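Local coordinates for protein dally-like, isoform A (Drosophila melanogaster, PDB 6XTZ) that shields the palmitoleate lipid of Wnt as a cell-surface glypican, enabling signalling at a distance, and also binds hedgehog-family proteins, at residues 492-497 against 502-507; 231-236 against 252-257; 263-268 against 458-463; 39-44 against 238-243. The protein carries 5 engineered substitutions. One frame throughout, in Å; residues are numbered along the deposited sequence.

Interaction 1: 492-497 against 502-507; sequences YMHSIT and SNPEFT. With TRS (2-amino-2-hydroxymethyl-propane-1,3-diol), chain C.
P504 lays its CB over one face of the H494 imidazole, a CH-pi contact in which CB stands 3.7 Å from the H494 ring centroid and 24° off the ring normal. Proline suits the place: its ring offers a rigid, compact patch of CH groups to lay on the imidazole, and its fixed phi fits the second position of the type I turn from N503 to F506. The other apolar contact belongs to T497, whose methyl CG2 lies 3.8 Å from P504 CD. With OG1 anti to the backbone N (chi1 176°), it is the methyl that faces the proline, while OG1 accepts from the backbone N of E499.

Among the polar contacts, N503 OD1 accepts from E505 N at 2.8 Å, the donor lying in the carbonyl plane on a lone pair; this bond makes an Asx turn. F506 N closes the type I turn on N503 O. The amide's other end, ND2, binds N253 O, so both ends hold the asparagine's rotation. Y492 OH has its polar partner in N253 ND2; the modelled approach of this hydroxyl to the E505 carboxylate is too short to be trusted. A Tris molecule, probably from the crystallisation liquor, sits between H494 and E505, with its O2 hydrogen-bonded to H494 NE2 at 3.1 Å and its amine beside E505.

With no hydrogen bond directly between the two segments, both lean on helix 248-258, which N253 joins to each. The arrangement is an Asx turn set within a type I beta turn, in a disulfide-rich loop region of the glypican fold.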
loop_
_atom_site.group_PDB
_atom_site.type_symbol
_atom_site.label_atom_id
_atom_site.label_comp_id
_atom_site.label_asym_id
_atom_site.label_seq_id
_atom_site.Cartn_x
_atom_site.Cartn_y
_atom_site.Cartn_z
ATOM N N TYR A 492 -1.413 20.776 -30.522
ATOM C CA TYR A 492 -0.601 19.592 -30.272
ATOM C C TYR A 492 -1.301 18.377 -30.869
ATOM O O TYR A 492 -2.423 18.041 -30.474
ATOM C CB TYR A 492 -0.369 19.419 -28.773
ATOM C CG TYR A 492 0.527 18.256 -28.411
ATOM C CD1 TYR A 492 1.873 18.257 -28.750
ATOM C CD2 TYR A 492 0.027 17.164 -27.715
ATOM C CE1 TYR A 492 2.695 17.197 -28.415
ATOM C CE2 TYR A 492 0.841 16.100 -27.376
ATOM C CZ TYR A 492 2.172 16.121 -27.726
ATOM O OH TYR A 492 2.981 15.059 -27.387
ATOM N N MET A 493 -0.638 17.718 -31.822
ATOM C CA MET A 493 -1.297 16.669 -32.597
ATOM C C MET A 493 -1.495 15.403 -31.772
ATOM O O MET A 493 -2.580 14.809 -31.782
ATOM C CB MET A 493 -0.487 16.368 -33.859
ATOM C CG MET A 493 -0.378 17.533 -34.836
ATOM S SD MET A 493 -1.928 17.928 -35.674
ATOM C CE MET A 493 -2.548 19.276 -34.669
ATOM N N HIS A 494 -0.461 14.971 -31.059
ATOM C CA HIS A 494 -0.523 13.710 -30.337
ATOM C C HIS A 494 -1.503 13.794 -29.170
ATOM O O HIS A 494 -1.818 14.872 -28.657
ATOM C CB HIS A 494 0.862 13.319 -29.823
ATOM C CG HIS A 494 1.923 13.336 -30.879
ATOM N ND1 HIS A 494 2.245 12.225 -31.629
ATOM C CD2 HIS A 494 2.734 14.330 -31.312
ATOM C CE1 HIS A 494 3.209 12.534 -32.478
ATOM N NE2 HIS A 494 3.524 13.805 -32.306
ATOM N N SER A 495 -1.993 12.631 -28.757
ATOM C CA SER A 495 -2.843 12.510 -27.585
ATOM C C SER A 495 -2.041 11.939 -26.422
ATOM O O SER A 495 -0.922 11.448 -26.586
ATOM C CB SER A 495 -4.059 11.630 -27.889
ATOM O OG SER A 495 -3.664 10.317 -28.249
ATOM N N ILE A 496 -2.629 12.015 -25.227
ATOM C CA ILE A 496 -1.958 11.506 -24.036
ATOM C C ILE A 496 -1.747 10.007 -24.192
ATOM O O ILE A 496 -2.708 9.237 -24.317
ATOM C CB ILE A 496 -2.761 11.840 -22.776
ATOM C CG1 ILE A 496 -2.828 13.356 -22.574
ATOM C CG2 ILE A 496 -2.142 11.169 -21.559
ATOM C CD1 ILE A 496 -3.555 13.774 -21.312
ATOM N N THR A 497 -0.486 9.588 -24.191
ATOM C CA THR A 497 -0.147 8.200 -24.460
ATOM C C THR A 497 -0.364 7.331 -23.227
ATOM O O THR A 497 -0.241 7.784 -22.085
ATOM C CB THR A 497 1.306 8.082 -24.924
ATOM O OG1 THR A 497 1.647 6.700 -25.091
ATOM C CG2 THR A 497 2.245 8.712 -23.907
ATOM N N SER A 502 6.897 3.231 -25.188
ATOM C CA SER A 502 6.984 4.250 -26.221
ATOM C C SER A 502 6.314 5.522 -25.726
ATOM O O SER A 502 5.536 5.510 -24.768
ATOM C CB SER A 502 6.333 3.785 -27.530
ATOM O OG SER A 502 4.935 3.607 -27.374
ATOM N N ASN A 503 6.635 6.629 -26.401
ATOM C CA ASN A 503 6.110 7.946 -26.081
ATOM C C ASN A 503 6.334 8.835 -27.290
ATOM O O ASN A 503 7.415 8.770 -27.892
ATOM C CB ASN A 503 6.798 8.538 -24.845
ATOM C CG ASN A 503 6.142 9.821 -24.370
ATOM O OD1 ASN A 503 6.294 10.875 -24.985
ATOM N ND2 ASN A 503 5.419 9.737 -23.261
ATOM N N PRO A 504 5.359 9.661 -27.680
ATOM C CA PRO A 504 5.543 10.502 -28.875
ATOM C C PRO A 504 6.672 11.508 -28.749
ATOM O O PRO A 504 7.187 11.970 -29.774
ATOM C CB PRO A 504 4.185 11.207 -29.023
ATOM C CG PRO A 504 3.224 10.367 -28.246
ATOM C CD PRO A 504 4.010 9.797 -27.109
ATOM N N GLU A 505 7.075 11.861 -27.531
ATOM C CA GLU A 505 8.120 12.846 -27.300
ATOM C C GLU A 505 9.481 12.211 -27.053
ATOM O O GLU A 505 10.429 12.920 -26.701
ATOM C CB GLU A 505 7.740 13.742 -26.119
ATOM C CG GLU A 505 6.370 14.377 -26.259
ATOM C CD GLU A 505 6.251 15.214 -27.515
ATOM O OE1 GLU A 505 7.258 15.837 -27.910
ATOM O OE2 GLU A 505 5.156 15.242 -28.114
ATOM N N PHE A 506 9.599 10.898 -27.224
ATOM C CA PHE A 506 10.847 10.185 -27.001
ATOM C C PHE A 506 11.112 9.259 -28.178
ATOM O O PHE A 506 10.182 8.668 -28.734
ATOM C CB PHE A 506 10.809 9.383 -25.690
ATOM C CG PHE A 506 10.721 10.238 -24.455
ATOM C CD1 PHE A 506 9.515 10.798 -24.065
ATOM C CD2 PHE A 506 11.842 10.471 -23.679
ATOM C CE1 PHE A 506 9.430 11.582 -22.932
ATOM C CE2 PHE A 506 11.766 11.253 -22.540
ATOM C CZ PHE A 506 10.558 11.809 -22.166
ATOM N N THR A 507 12.385 9.140 -28.558
ATOM C CA THR A 507 12.738 8.318 -29.710
ATOM C C THR A 507 12.512 6.840 -29.415
ATOM O O THR A 507 11.772 6.156 -30.132
ATOM C CB THR A 507 14.191 8.576 -30.118
ATOM O OG1 THR A 507 15.068 8.194 -29.050
ATOM C CG2 THR A 507 14.399 10.049 -30.434
HETATM C C TRS C . 6.442 16.280 -31.555
HETATM C C1 TRS C . 5.457 17.126 -32.352
HETATM C C2 TRS C . 7.255 15.392 -32.491
HETATM C C3 TRS C . 7.374 17.177 -30.750
HETATM N N TRS C . 5.688 15.425 -30.636
HETATM O O1 TRS C . 4.788 18.011 -31.481
HETATM O O2 TRS C . 6.382 14.550 -33.210
HETATM O O3 TRS C . 6.619 17.981 -29.870
#

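Interaction 2: 231-236 against 252-257; sequences TKMQHC and VNVIKG
M233 and V254 face each other between helix 224-234 and helix 248-258, each with its CB directed at the opposite helix, and their side chains pass at a slant. The branch of V254 that does the touching is CG2, beside its own backbone N; it lies 3.8 Å from M233 CB and 3.9 Å from M233 CG. The valine thus meets the root of the methionine and not its sulfur.

The rest of M233 turns aside. Its CG starts anti to the backbone N (chi1 -178°), but bends at chi2 and chi3 fold the chain back, and the terminal methyl CE ends 4.3 Å from I255 CD1, a looser touch. I255 reaches this place only with the end of its chain, CD1 being placed by chi2 (-64°). An unbranched, flexible methionine suits such a position, since it can bend to follow the relief set by two beta-branched neighbours; V254, in turn, is stiff enough to present its methyl at a fixed place. M233 also packs on P246, Y250 and C251, and I255 on L65 of helix 51-110 and on P464 and V467 of helix 459-467.

Polar residues of both helices look elsewhere: N253 and K256 bond to the loop around T497, and Q234 reaches Q64. Where helix 224-234 ends, T231 O takes two backbone donors, H235 N at 2.9 Å and C236 N at 3.0 Å.

No hydrogen bond crosses the interface. Its small, buried, wholly apolar contact rests on dispersion and the exclusion of water, so it offers no directional bond, and fit of shape probably governs it locally.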
loop_
_atom_site.group_PDB
_atom_site.type_symbol
_atom_site.label_atom_id
_atom_site.label_comp_id
_atom_site.label_asym_id
_atom_site.label_seq_id
_atom_site.Cartn_x
_atom_site.Cartn_y
_atom_site.Cartn_z
ATOM N N THR A 231 13.260 20.088 -21.410
ATOM C CA THR A 231 13.620 21.463 -21.740
ATOM C C THR A 231 12.964 21.922 -23.034
ATOM O O THR A 231 12.552 23.083 -23.144
ATOM C CB THR A 231 15.136 21.589 -21.843
ATOM O OG1 THR A 231 15.599 20.800 -22.942
ATOM C CG2 THR A 231 15.770 21.079 -20.582
ATOM N N LYS A 232 12.865 21.031 -24.025
ATOM C CA LYS A 232 12.145 21.367 -25.248
ATOM C C LYS A 232 10.691 21.706 -24.957
ATOM O O LYS A 232 10.102 22.560 -25.631
ATOM C CB LYS A 232 12.238 20.210 -26.246
ATOM C CG LYS A 232 11.632 20.506 -27.610
ATOM C CD LYS A 232 11.722 19.293 -28.523
ATOM C CE LYS A 232 11.082 19.564 -29.872
ATOM N NZ LYS A 232 11.131 18.373 -30.763
ATOM N N MET A 233 10.105 21.069 -23.942
ATOM C CA MET A 233 8.711 21.318 -23.602
ATOM C C MET A 233 8.552 22.609 -22.811
ATOM O O MET A 233 7.670 23.421 -23.108
ATOM C CB MET A 233 8.147 20.129 -22.815
ATOM C CG MET A 233 6.679 20.245 -22.433
ATOM S SD MET A 233 6.402 21.042 -20.840
ATOM C CE MET A 233 7.367 19.988 -19.757
ATOM N N GLN A 234 9.404 22.824 -21.810
ATOM C CA GLN A 234 9.160 23.883 -20.837
ATOM C C GLN A 234 9.853 25.199 -21.185
ATOM O O GLN A 234 9.296 26.272 -20.926
ATOM C CB GLN A 234 9.599 23.418 -19.444
ATOM C CG GLN A 234 9.365 24.438 -18.336
ATOM C CD GLN A 234 9.740 23.918 -16.961
ATOM O OE1 GLN A 234 9.997 22.727 -16.783
ATOM N NE2 GLN A 234 9.775 24.814 -15.981
ATOM N N HIS A 235 11.050 25.151 -21.769
ATOM C CA HIS A 235 11.854 26.356 -21.947
ATOM C C HIS A 235 12.113 26.749 -23.394
ATOM O O HIS A 235 12.261 27.942 -23.669
ATOM C CB HIS A 235 13.210 26.203 -21.239
ATOM C CG HIS A 235 13.104 26.045 -19.755
ATOM N ND1 HIS A 235 12.545 27.005 -18.940
ATOM C CD2 HIS A 235 13.489 25.036 -18.938
ATOM C CE1 HIS A 235 12.587 26.594 -17.685
ATOM N NE2 HIS A 235 13.154 25.402 -17.656
ATOM N N CYS A 236 12.178 25.793 -24.323
ATOM C CA CYS A 236 12.597 26.112 -25.685
ATOM C C CYS A 236 11.603 26.990 -26.433
ATOM O O CYS A 236 11.957 27.523 -27.491
ATOM C CB CYS A 236 12.846 24.829 -26.475
ATOM S SG CYS A 236 14.306 23.915 -25.933
ATOM N N VAL A 252 2.034 16.704 -20.396
ATOM C CA VAL A 252 1.740 15.428 -19.747
ATOM C C VAL A 252 2.535 14.299 -20.394
ATOM O O VAL A 252 3.082 13.431 -19.703
ATOM C CB VAL A 252 0.226 15.142 -19.776
ATOM C CG1 VAL A 252 -0.058 13.726 -19.298
ATOM C CG2 VAL A 252 -0.519 16.151 -18.915
ATOM N N ASN A 253 2.621 14.299 -21.727
ATOM C CA ASN A 253 3.372 13.255 -22.416
ATOM C C ASN A 253 4.852 13.298 -22.063
ATOM O O ASN A 253 5.501 12.248 -21.985
ATOM C CB ASN A 253 3.185 13.383 -23.927
ATOM C CG ASN A 253 1.837 12.876 -24.390
ATOM O OD1 ASN A 253 1.260 11.975 -23.782
ATOM N ND2 ASN A 253 1.329 13.450 -25.474
ATOM N N VAL A 254 5.404 14.491 -21.845
ATOM C CA VAL A 254 6.819 14.602 -21.506
ATOM C C VAL A 254 7.071 14.078 -20.097
ATOM O O VAL A 254 7.995 13.288 -19.868
ATOM C CB VAL A 254 7.300 16.056 -21.666
ATOM C CG1 VAL A 254 8.732 16.201 -21.173
ATOM C CG2 VAL A 254 7.193 16.486 -23.121
ATOM N N ILE A 255 6.253 14.505 -19.133
ATOM C CA ILE A 255 6.437 14.043 -17.760
ATOM C C ILE A 255 6.189 12.543 -17.663
ATOM O O ILE A 255 6.878 11.835 -16.918
ATOM C CB ILE A 255 5.533 14.831 -16.796
ATOM C CG1 ILE A 255 5.672 16.335 -17.039
ATOM C CG2 ILE A 255 5.897 14.508 -15.354
ATOM C CD1 ILE A 255 7.049 16.875 -16.743
ATOM N N LYS A 256 5.208 12.031 -18.413
ATOM C CA LYS A 256 4.971 10.590 -18.434
ATOM C C LYS A 256 6.207 9.835 -18.907
ATOM O O LYS A 256 6.518 8.755 -18.393
ATOM C CB LYS A 256 3.771 10.256 -19.321
ATOM C CG LYS A 256 2.423 10.420 -18.642
ATOM C CD LYS A 256 1.322 9.757 -19.455
ATOM C CE LYS A 256 0.023 9.678 -18.671
ATOM N NZ LYS A 256 -0.994 8.852 -19.377
ATOM N N GLY A 257 6.926 10.389 -19.885
ATOM C CA GLY A 257 8.146 9.745 -20.341
ATOM C C GLY A 257 9.273 9.860 -19.334
ATOM O O GLY A 257 10.015 8.900 -19.109
#

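Interaction 3: 263-268 against 458-463; sequences HEFDSE and KFWSNL
A helix-helix packing of mixed chemistry joins helix 263-283 to the start of helix 459-467, with F265 and D266 set against W460 and S461. The short axes approach to 9.0 Å, and their directions differ by 137°, closer to antiparallel than parallel. F265 turns its edge to the face of the W460 indole in an offset edge-to-face stack: the centroids of the phenyl and the indole six-membered ring lie 5.2 Å apart and the planes stand at 89°. F265 CE2 comes within 3.4 Å of W460 CZ2, toward the rim of that face, while F459 sets CD2 over the centre of the opposite face, so phenyl edges grip the indole on both.

D266 handles the polar side. A water 2.6 Å from D266 OD1 accepts from W460 N at 2.9 Å. As packing, OD1 lies 3.4 Å from W460 CB, and D266 OD2 3.6 Å from S461 CB. An aspartate suits a place near the start of helix 459-467, where its charge would probably be eased by the helix dipole.

M519 and L526 of helix 513-538 pack on F265, and I73 of helix 51-110 on W460. The arrangement is characteristic of the long helical bundle of glypicans, here with an aromatic core and a hydrated margin.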
loop_
_atom_site.group_PDB
_atom_site.type_symbol
_atom_site.label_atom_id
_atom_site.label_comp_id
_atom_site.label_asym_id
_atom_site.label_seq_id
_atom_site.Cartn_x
_atom_site.Cartn_y
_atom_site.Cartn_z
ATOM N N HIS A 263 5.768 2.851 -14.692
ATOM C CA HIS A 263 4.587 2.379 -15.411
ATOM C C HIS A 263 4.001 1.132 -14.762
ATOM O O HIS A 263 2.829 1.117 -14.367
ATOM C CB HIS A 263 4.928 2.111 -16.877
ATOM C CG HIS A 263 3.734 1.794 -17.722
ATOM N ND1 HIS A 263 2.885 2.768 -18.204
ATOM C CD2 HIS A 263 3.238 0.612 -18.159
ATOM C CE1 HIS A 263 1.923 2.200 -18.909
ATOM N NE2 HIS A 263 2.112 0.893 -18.896
ATOM N N GLU A 264 4.802 0.063 -14.677
ATOM C CA GLU A 264 4.363 -1.156 -14.008
ATOM C C GLU A 264 4.005 -0.883 -12.555
ATOM O O GLU A 264 2.997 -1.389 -12.047
ATOM C CB GLU A 264 5.456 -2.223 -14.083
ATOM C CG GLU A 264 5.612 -2.902 -15.431
ATOM C CD GLU A 264 6.874 -3.742 -15.506
ATOM O OE1 GLU A 264 7.966 -3.158 -15.677
ATOM O OE2 GLU A 264 6.777 -4.981 -15.378
ATOM N N PHE A 265 4.824 -0.080 -11.873
ATOM C CA PHE A 265 4.587 0.210 -10.464
ATOM C C PHE A 265 3.263 0.933 -10.264
ATOM O O PHE A 265 2.588 0.724 -9.249
ATOM C CB PHE A 265 5.741 1.040 -9.905
ATOM C CG PHE A 265 5.770 1.113 -8.405
ATOM C CD1 PHE A 265 6.338 0.092 -7.661
ATOM C CD2 PHE A 265 5.238 2.204 -7.740
ATOM C CE1 PHE A 265 6.371 0.155 -6.282
ATOM C CE2 PHE A 265 5.268 2.275 -6.361
ATOM C CZ PHE A 265 5.835 1.248 -5.631
ATOM N N ASP A 266 2.873 1.775 -11.225
ATOM C CA ASP A 266 1.591 2.463 -11.135
ATOM C C ASP A 266 0.425 1.484 -11.224
ATOM O O ASP A 266 -0.533 1.583 -10.451
ATOM C CB ASP A 266 1.493 3.520 -12.233
ATOM C CG ASP A 266 0.086 4.040 -12.418
ATOM O OD1 ASP A 266 -0.520 4.490 -11.425
ATOM O OD2 ASP A 266 -0.409 4.008 -13.564
ATOM N N SER A 267 0.489 0.532 -12.159
ATOM C CA SER A 267 -0.624 -0.398 -12.329
ATOM C C SER A 267 -0.764 -1.319 -11.124
ATOM O O SER A 267 -1.882 -1.583 -10.665
ATOM C CB SER A 267 -0.444 -1.207 -13.615
ATOM O OG SER A 267 0.714 -2.019 -13.558
ATOM N N GLU A 268 0.356 -1.812 -10.591
ATOM C CA GLU A 268 0.287 -2.656 -9.403
ATOM C C GLU A 268 -0.128 -1.862 -8.170
ATOM O O GLU A 268 -0.743 -2.422 -7.255
ATOM C CB GLU A 268 1.628 -3.349 -9.167
ATOM C CG GLU A 268 2.030 -4.314 -10.272
ATOM C CD GLU A 268 1.103 -5.513 -10.379
ATOM O OE1 GLU A 268 0.334 -5.773 -9.430
ATOM O OE2 GLU A 268 1.147 -6.201 -11.419
ATOM N N LYS A 458 -4.770 6.544 -7.624
ATOM C CA LYS A 458 -4.251 7.049 -8.889
ATOM C C LYS A 458 -3.059 7.980 -8.694
ATOM O O LYS A 458 -2.814 8.851 -9.535
ATOM C CB LYS A 458 -5.357 7.765 -9.664
ATOM C CG LYS A 458 -6.590 6.919 -9.941
ATOM C CD LYS A 458 -6.330 5.896 -11.034
ATOM C CE LYS A 458 -7.618 5.209 -11.460
ATOM N NZ LYS A 458 -7.401 4.287 -12.609
ATOM N N PHE A 459 -2.311 7.809 -7.601
ATOM C CA PHE A 459 -1.252 8.759 -7.268
ATOM C C PHE A 459 -0.180 8.807 -8.349
ATOM O O PHE A 459 0.260 9.892 -8.747
ATOM C CB PHE A 459 -0.627 8.402 -5.917
ATOM C CG PHE A 459 0.622 9.179 -5.608
ATOM C CD1 PHE A 459 0.548 10.447 -5.056
ATOM C CD2 PHE A 459 1.874 8.645 -5.877
ATOM C CE1 PHE A 459 1.696 11.167 -4.777
ATOM C CE2 PHE A 459 3.025 9.361 -5.603
ATOM C CZ PHE A 459 2.935 10.622 -5.051
ATOM N N TRP A 460 0.251 7.645 -8.838
ATOM C CA TRP A 460 1.388 7.602 -9.749
ATOM C C TRP A 460 1.020 8.082 -11.148
ATOM O O TRP A 460 1.801 8.799 -11.781
ATOM C CB TRP A 460 1.965 6.186 -9.785
ATOM C CG TRP A 460 2.469 5.750 -8.443
ATOM C CD1 TRP A 460 1.818 4.962 -7.538
ATOM C CD2 TRP A 460 3.720 6.103 -7.841
ATOM N NE1 TRP A 460 2.593 4.794 -6.415
ATOM C CE2 TRP A 460 3.764 5.484 -6.576
ATOM C CE3 TRP A 460 4.810 6.875 -8.252
ATOM C CZ2 TRP A 460 4.855 5.614 -5.717
ATOM C CZ3 TRP A 460 5.891 7.006 -7.399
ATOM C CH2 TRP A 460 5.907 6.377 -6.147
ATOM N N SER A 461 -0.161 7.712 -11.647
ATOM C CA SER A 461 -0.580 8.190 -12.959
ATOM C C SER A 461 -0.990 9.656 -12.932
ATOM O O SER A 461 -1.054 10.288 -13.992
ATOM C CB SER A 461 -1.731 7.337 -13.499
ATOM O OG SER A 461 -2.856 7.376 -12.636
ATOM N N ASN A 462 -1.260 10.208 -11.752
ATOM C CA ASN A 462 -1.626 11.610 -11.612
ATOM C C ASN A 462 -0.417 12.525 -11.462
ATOM O O ASN A 462 -0.572 13.747 -11.568
ATOM C CB ASN A 462 -2.559 11.789 -10.409
ATOM C CG ASN A 462 -3.180 13.170 -10.349
ATOM O OD1 ASN A 462 -4.134 13.466 -11.068
ATOM N ND2 ASN A 462 -2.647 14.022 -9.481
ATOM N N LEU A 463 0.773 11.969 -11.218
ATOM C CA LEU A 463 1.968 12.803 -11.095
ATOM C C LEU A 463 2.208 13.679 -12.318
ATOM O O LEU A 463 2.417 14.892 -12.143
ATOM C CB LEU A 463 3.185 11.923 -10.785
ATOM C CG LEU A 463 3.506 11.698 -9.307
ATOM C CD1 LEU A 463 4.688 10.758 -9.158
ATOM C CD2 LEU A 463 3.788 13.027 -8.624
HETATM O O HOH W 1 -1.217 5.107 -8.975
HETATM O O HOH W 2 -2.865 5.171 -11.381
#

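Interaction 4: 39-44 against 238-243; sequences YCESPS and ACKGYT
C40 and C239 bring their sulfurs to 3.7 Å (SG to SG) without being bonded to one another, and this is the close-packed part of the contact. Each sulfur belongs to a different disulfide, C40 with C236 and C239 with C49, so two bridges lie side by side. Both cysteines hold SG beside the backbone N, C40 with chi1 -52° and C239 with chi1 -61°, and both are buried. Small, polarisable and covalently tethered, cysteine suits a place where a loop must lie close against a helix end with little side chain to spare.

Towards solvent the contact thins to one pair of long chains. E41 is exposed, and its extended side chain meets the equally extended K240 at an angle: NZ donates to OE1 at 2.7 Å, in a salt bridge that reaches the carboxylate oxygen nearly end on. Length matters here, because both residues must span from their backbones to a common point. K240 NZ has a second partner in the backbone oxygen of H487, which probably steadies the ammonium group.

Just beyond K240 the helix 236-239 stops in a Schellman motif. G241 N binds A238 O at 3.0 Å, Y242 N binds G237 O, and the positive phi of G241 suits a residue without a side chain. On the loop side, E54 receives the backbone N of both Y39 and C40.

The loop is therefore fixed covalently at its buried end, while the outer salt bridge, lying at an exposed place, is probably screened by water and so contributes less than the disulfides.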
loop_
_atom_site.group_PDB
_atom_site.type_symbol
_atom_site.label_atom_id
_atom_site.label_comp_id
_atom_site.label_asym_id
_atom_site.label_seq_id
_atom_site.Cartn_x
_atom_site.Cartn_y
_atom_site.Cartn_z
ATOM N N TYR A 39 19.223 20.845 -27.051
ATOM C CA TYR A 39 17.842 20.417 -26.881
ATOM C C TYR A 39 16.867 21.238 -27.708
ATOM O O TYR A 39 15.986 20.667 -28.362
ATOM C CB TYR A 39 17.453 20.479 -25.397
ATOM C CG TYR A 39 18.504 19.906 -24.476
ATOM C CD1 TYR A 39 18.925 18.588 -24.606
ATOM C CD2 TYR A 39 19.074 20.679 -23.473
ATOM C CE1 TYR A 39 19.887 18.058 -23.767
ATOM C CE2 TYR A 39 20.035 20.157 -22.628
ATOM C CZ TYR A 39 20.438 18.848 -22.782
ATOM O OH TYR A 39 21.394 18.324 -21.944
ATOM N N CYS A 40 16.992 22.561 -27.698
ATOM C CA CYS A 40 16.144 23.379 -28.548
ATOM C C CYS A 40 16.580 23.255 -30.003
ATOM O O CYS A 40 17.677 22.786 -30.318
ATOM C CB CYS A 40 16.189 24.846 -28.118
ATOM S SG CYS A 40 15.867 25.137 -26.367
ATOM N N GLU A 41 15.699 23.686 -30.900
ATOM C CA GLU A 41 16.038 23.748 -32.312
ATOM C C GLU A 41 16.921 24.960 -32.582
ATOM O O GLU A 41 16.700 26.043 -32.034
ATOM C CB GLU A 41 14.772 23.820 -33.170
ATOM C CG GLU A 41 15.045 23.782 -34.667
ATOM C CD GLU A 41 13.779 23.870 -35.499
ATOM O OE1 GLU A 41 12.710 24.168 -34.928
ATOM O OE2 GLU A 41 13.855 23.639 -36.726
ATOM N N SER A 42 17.934 24.765 -33.428
ATOM C CA SER A 42 18.831 25.829 -33.870
ATOM C C SER A 42 18.692 25.957 -35.382
ATOM O O SER A 42 19.513 25.420 -36.138
ATOM C CB SER A 42 20.278 25.545 -33.474
ATOM O OG SER A 42 20.491 25.810 -32.102
ATOM N N PRO A 43 17.663 26.645 -35.856
ATOM C CA PRO A 43 17.438 26.763 -37.297
ATOM C C PRO A 43 18.369 27.807 -37.904
ATOM O O PRO A 43 19.163 28.449 -37.219
ATOM C CB PRO A 43 15.973 27.194 -37.382
ATOM C CG PRO A 43 15.756 27.972 -36.136
ATOM C CD PRO A 43 16.611 27.321 -35.076
ATOM N N SER A 44 18.256 27.963 -39.224
ATOM C CA SER A 44 19.059 28.961 -39.921
ATOM C C SER A 44 18.656 30.378 -39.536
ATOM O O SER A 44 19.503 31.281 -39.530
ATOM C CB SER A 44 18.938 28.764 -41.432
ATOM O OG SER A 44 17.584 28.590 -41.813
ATOM N N ALA A 238 10.556 29.925 -25.429
ATOM C CA ALA A 238 11.088 31.280 -25.346
ATOM C C ALA A 238 12.296 31.466 -26.253
ATOM O O ALA A 238 12.579 32.589 -26.685
ATOM C CB ALA A 238 11.452 31.617 -23.901
ATOM N N CYS A 239 13.021 30.385 -26.553
ATOM C CA CYS A 239 14.162 30.491 -27.454
ATOM C C CYS A 239 13.748 30.837 -28.879
ATOM O O CYS A 239 14.581 31.326 -29.650
ATOM C CB CYS A 239 14.970 29.192 -27.440
ATOM S SG CYS A 239 15.654 28.770 -25.818
ATOM N N LYS A 240 12.491 30.598 -29.246
ATOM C CA LYS A 240 11.959 31.015 -30.535
ATOM C C LYS A 240 11.171 32.316 -30.452
ATOM O O LYS A 240 10.435 32.642 -31.388
ATOM C CB LYS A 240 11.078 29.916 -31.132
ATOM C CG LYS A 240 11.844 28.727 -31.691
ATOM C CD LYS A 240 10.924 27.821 -32.491
ATOM C CE LYS A 240 11.709 26.732 -33.194
ATOM N NZ LYS A 240 10.852 25.902 -34.083
ATOM N N GLY A 241 11.310 33.065 -29.362
ATOM C CA GLY A 241 10.577 34.302 -29.205
ATOM C C GLY A 241 9.140 34.143 -28.767
ATOM O O GLY A 241 8.419 35.144 -28.691
ATOM N N TYR A 242 8.700 32.922 -28.474
ATOM C CA TYR A 242 7.329 32.669 -28.057
ATOM C C TYR A 242 7.191 32.837 -26.550
ATOM O O TYR A 242 8.088 32.472 -25.786
ATOM C CB TYR A 242 6.894 31.261 -28.464
ATOM C CG TYR A 242 6.934 31.003 -29.954
ATOM C CD1 TYR A 242 6.578 31.993 -30.861
ATOM C CD2 TYR A 242 7.327 29.769 -30.454
ATOM C CE1 TYR A 242 6.610 31.758 -32.224
ATOM C CE2 TYR A 242 7.364 29.525 -31.814
ATOM C CZ TYR A 242 7.004 30.522 -32.694
ATOM O OH TYR A 242 7.040 30.281 -34.048
ATOM N N THR A 243 6.054 33.391 -26.126
ATOM C CA THR A 243 5.768 33.585 -24.713
ATOM C C THR A 243 4.691 32.653 -24.182
ATOM O O THR A 243 4.452 32.640 -22.969
ATOM C CB THR A 243 5.345 35.039 -24.450
ATOM O OG1 THR A 243 4.139 35.324 -25.170
ATOM C CG2 THR A 243 6.435 36.000 -24.900
#

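From the N terminus, the loop 39-44 waits nearly two hundred residues before 238-243 closes interaction 4. Interaction 2 opens at 231-236, before interaction 4 has closed, and closes at 252-257, so the two cross; the C40-C236 disulfide joins them directly. Interactions 3 and 1 follow in series. Interaction 3 brings 458-463 back onto 263-268, closing a loop of almost 190 residues, while interaction 1 shuts a short loop between 492-497 and 502-507. That loop rests on helix 248-258 of interaction 2, where N253 bonds to T497 and N503. Interactions 4, 2 and 1 thus tie together the disulfide-rich end of the molecule, and interaction 3 lies nearer the chain's centre, about 19 Å from interaction 2 between centres.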